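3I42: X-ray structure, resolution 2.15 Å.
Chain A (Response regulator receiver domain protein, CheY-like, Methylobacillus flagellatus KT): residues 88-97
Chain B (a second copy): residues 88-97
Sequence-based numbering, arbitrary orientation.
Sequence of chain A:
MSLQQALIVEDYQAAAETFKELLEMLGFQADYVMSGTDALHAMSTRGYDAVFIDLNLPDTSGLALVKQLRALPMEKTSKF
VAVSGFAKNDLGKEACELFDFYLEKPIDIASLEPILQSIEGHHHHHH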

# COMPACT_ATOMS: atom_id res chain seq x y z
N LYS A 88 -10.62 -0.45 -7.58
CA LYS A 88 -11.02 -0.74 -6.20
C LYS A 88 -11.28 -2.23 -6.02
O LYS A 88 -10.82 -2.84 -5.04
CB LYS A 88 -12.27 0.07 -5.81
N ASN A 89 -11.99 -2.79 -7.00
CA ASN A 89 -12.59 -4.13 -6.94
C ASN A 89 -11.60 -5.22 -6.54
O ASN A 89 -11.95 -6.15 -5.78
CB ASN A 89 -13.23 -4.49 -8.29
CG ASN A 89 -13.99 -3.32 -8.92
OD1 ASN A 89 -15.07 -2.93 -8.46
ND2 ASN A 89 -13.42 -2.74 -9.99
N ASP A 90 -10.37 -5.09 -7.03
CA ASP A 90 -9.36 -6.13 -6.89
C ASP A 90 -8.37 -5.91 -5.72
O ASP A 90 -7.76 -6.87 -5.23
CB ASP A 90 -8.63 -6.35 -8.23
N LEU A 91 -8.24 -4.66 -5.25
CA LEU A 91 -7.26 -4.34 -4.19
C LEU A 91 -7.91 -3.99 -2.87
O LEU A 91 -8.32 -2.86 -2.65
CB LEU A 91 -6.37 -3.16 -4.60
CG LEU A 91 -5.58 -3.27 -5.90
CD1 LEU A 91 -5.21 -1.89 -6.33
CD2 LEU A 91 -4.34 -4.12 -5.71
N GLY A 92 -7.99 -4.96 -1.97
CA GLY A 92 -8.46 -4.65 -0.63
C GLY A 92 -7.33 -4.33 0.31
O GLY A 92 -6.22 -3.99 -0.10
N LYS A 93 -7.62 -4.45 1.59
CA LYS A 93 -6.69 -4.16 2.68
C LYS A 93 -5.36 -4.94 2.62
O LYS A 93 -4.29 -4.34 2.79
CB LYS A 93 -7.40 -4.45 4.00
CG LYS A 93 -6.58 -4.14 5.19
CD LYS A 93 -7.39 -4.39 6.43
CE LYS A 93 -6.53 -4.07 7.63
NZ LYS A 93 -5.34 -4.95 7.66
N GLU A 94 -5.44 -6.26 2.44
CA GLU A 94 -4.26 -7.14 2.37
C GLU A 94 -3.41 -6.89 1.11
O GLU A 94 -2.20 -6.97 1.16
CB GLU A 94 -4.67 -8.62 2.45
CG GLU A 94 -4.73 -9.19 3.87
CD GLU A 94 -4.34 -10.68 3.93
OE1 GLU A 94 -5.01 -11.50 3.24
OE2 GLU A 94 -3.35 -11.02 4.67
N ALA A 95 -4.07 -6.59 -0.01
CA ALA A 95 -3.35 -6.24 -1.25
C ALA A 95 -2.54 -4.96 -1.09
O ALA A 95 -1.38 -4.90 -1.45
CB ALA A 95 -4.32 -6.15 -2.42
N CYS A 96 -3.16 -3.92 -0.54
CA CYS A 96 -2.44 -2.73 -0.10
C CYS A 96 -1.22 -3.07 0.77
O CYS A 96 -0.12 -2.52 0.58
CB CYS A 96 -3.38 -1.79 0.65
SG CYS A 96 -4.66 -1.02 -0.38
N GLU A 97 -1.38 -4.02 1.69
CA GLU A 97 -0.30 -4.32 2.62
C GLU A 97 0.82 -5.15 2.01
O GLU A 97 1.99 -4.92 2.32
CB GLU A 97 -0.85 -4.98 3.88
CG GLU A 97 -1.79 -4.06 4.65
CD GLU A 97 -2.48 -4.73 5.80
OE1 GLU A 97 -2.66 -5.95 5.73
OE2 GLU A 97 -2.85 -4.03 6.78
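Chain B, residues 88-97: KNDLGKEACE

Chain B repeats the conformation of chain A and is placed by an exact two-fold axis. Each contact across the interface therefore occurs twice, unless it joins a residue to its own copy. The loops from 88 to 92 pass each other in broadly opposite senses; the helices that follow head more nearly the same way. A:Lys88 lies against B:Gly92, A:Gly92 lies against B:Lys88, and A:Cys96 meets B:Cys96.

In B, as in A, a turn leads into a helix. B:Leu91 N donates to B:Lys88 O at 3.2 Å. B:Leu91 has phi/psi of -110/97 and B:Gly92 -92/-160, so the chain is extended here. B:Gly92 is the N-cap, and the helix runs from B:Lys93 through B:Glu97 and beyond. B:Cys96 N to B:Gly92 O, 3.1 Å, is a hydrogen bond of its first turn.

The covalent link is a disulfide, A:Cys96 SG to B:Cys96 SG, 2.1 Å, with chi3 -72°. Both CA-to-CB bonds point toward the other stretch. Both chi1 angles are m, at -69°. This brings the two sulfurs to bonding distance while the CA atoms of A:Cys96 and B:Cys96 stay 4.6 Å apart.

The leucines pack beside this link. B:Leu91 has chi1 -57° (m) and chi2 160° (t). Its CB lies 4.0 Å from A:Cys96 SG. Its CD1 reaches A:Lys93 CA at 3.6 Å and A:Lys93 CB at 4.1 Å. The leucine thus covers the start of the helix in A, and A:Leu91 does the same to B.

The backbones come close at the glycines. A:Lys88 CA to B:Gly92 CA is 3.6 Å. A CB at B:Gly92 would stand about 3.4 Å from A:Lys88 CA, a tight fit, so the bare glycine eases this approach. A:Lys88 and B:Lys88 are modelled only to CB, and the path of their side chains beyond that atom is not described.

B:Lys93 starts sideways, but its end leads away from A. Chi1 to chi3 are all t, and chi4 is m at -61°. The extended chain carries B:Lys93 NZ to B:Glu97 OE2 at 2.8 Å, a hydrogen-bonded salt bridge one helical turn along. The CA-to-CB bond of B:Glu97 points away from A. Its chi1 is m and chi2 is t, and the salt bridge lies within chain B.

No hydrogen bond crosses between the modelled atoms of the two stretches. A:Leu91 O and B:Leu91 O are 2.3 Å apart, which is a clash in the model and not an interaction. The contact buries 494 Å², both sides summed.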

# COMPACT_ATOMS: atom_id res chain seq x y z
N LYS B 88 -12.34 -4.24 0.44
CA LYS B 88 -11.99 -3.97 -0.96
C LYS B 88 -12.62 -2.67 -1.42
O LYS B 88 -11.96 -1.82 -2.05
CB LYS B 88 -12.43 -5.13 -1.88
N ASN B 89 -13.90 -2.51 -1.06
CA ASN B 89 -14.80 -1.47 -1.59
C ASN B 89 -14.22 -0.06 -1.50
O ASN B 89 -14.40 0.75 -2.42
CB ASN B 89 -16.16 -1.52 -0.86
CG ASN B 89 -16.65 -2.95 -0.61
OD1 ASN B 89 -17.07 -3.65 -1.55
ND2 ASN B 89 -16.60 -3.40 0.65
N ASP B 90 -13.52 0.20 -0.40
CA ASP B 90 -13.05 1.55 -0.09
C ASP B 90 -11.58 1.82 -0.49
O ASP B 90 -11.20 2.99 -0.67
CB ASP B 90 -13.30 1.87 1.40
N LEU B 91 -10.77 0.77 -0.67
CA LEU B 91 -9.34 0.94 -0.98
C LEU B 91 -8.98 0.54 -2.39
O LEU B 91 -8.77 -0.64 -2.66
CB LEU B 91 -8.47 0.13 -0.02
CG LEU B 91 -8.62 0.37 1.48
CD1 LEU B 91 -8.08 -0.83 2.20
CD2 LEU B 91 -7.88 1.62 1.91
N GLY B 92 -8.90 1.50 -3.29
CA GLY B 92 -8.42 1.20 -4.62
C GLY B 92 -6.93 1.41 -4.75
O GLY B 92 -6.19 1.45 -3.76
N LYS B 93 -6.49 1.56 -5.99
CA LYS B 93 -5.09 1.75 -6.35
C LYS B 93 -4.39 2.94 -5.66
O LYS B 93 -3.28 2.79 -5.14
CB LYS B 93 -5.01 1.91 -7.87
CG LYS B 93 -3.63 2.05 -8.37
CD LYS B 93 -3.65 2.13 -9.87
CE LYS B 93 -2.23 2.28 -10.36
NZ LYS B 93 -1.63 3.53 -9.83
N GLU B 94 -5.03 4.12 -5.70
CA GLU B 94 -4.49 5.35 -5.09
C GLU B 94 -4.45 5.28 -3.56
O GLU B 94 -3.54 5.80 -2.95
CB GLU B 94 -5.29 6.58 -5.55
CG GLU B 94 -4.76 7.25 -6.83
CD GLU B 94 -4.97 8.78 -6.83
OE1 GLU B 94 -6.15 9.21 -6.71
OE2 GLU B 94 -3.95 9.53 -6.94
N ALA B 95 -5.45 4.65 -2.95
CA ALA B 95 -5.46 4.44 -1.50
C ALA B 95 -4.30 3.55 -1.04
O ALA B 95 -3.60 3.88 -0.10
CB ALA B 95 -6.80 3.87 -1.04
N CYS B 96 -4.09 2.44 -1.72
CA CYS B 96 -2.88 1.64 -1.55
C CYS B 96 -1.60 2.49 -1.65
O CYS B 96 -0.68 2.35 -0.83
CB CYS B 96 -2.84 0.52 -2.59
SG CYS B 96 -4.10 -0.78 -2.35
N GLU B 97 -1.57 3.42 -2.60
CA GLU B 97 -0.34 4.19 -2.82
C GLU B 97 -0.13 5.29 -1.79
O GLU B 97 1.00 5.54 -1.39
CB GLU B 97 -0.31 4.75 -4.24
CG GLU B 97 -0.27 3.64 -5.29
CD GLU B 97 -0.40 4.14 -6.70
OE1 GLU B 97 -1.02 5.20 -6.88
OE2 GLU B 97 0.10 3.46 -7.64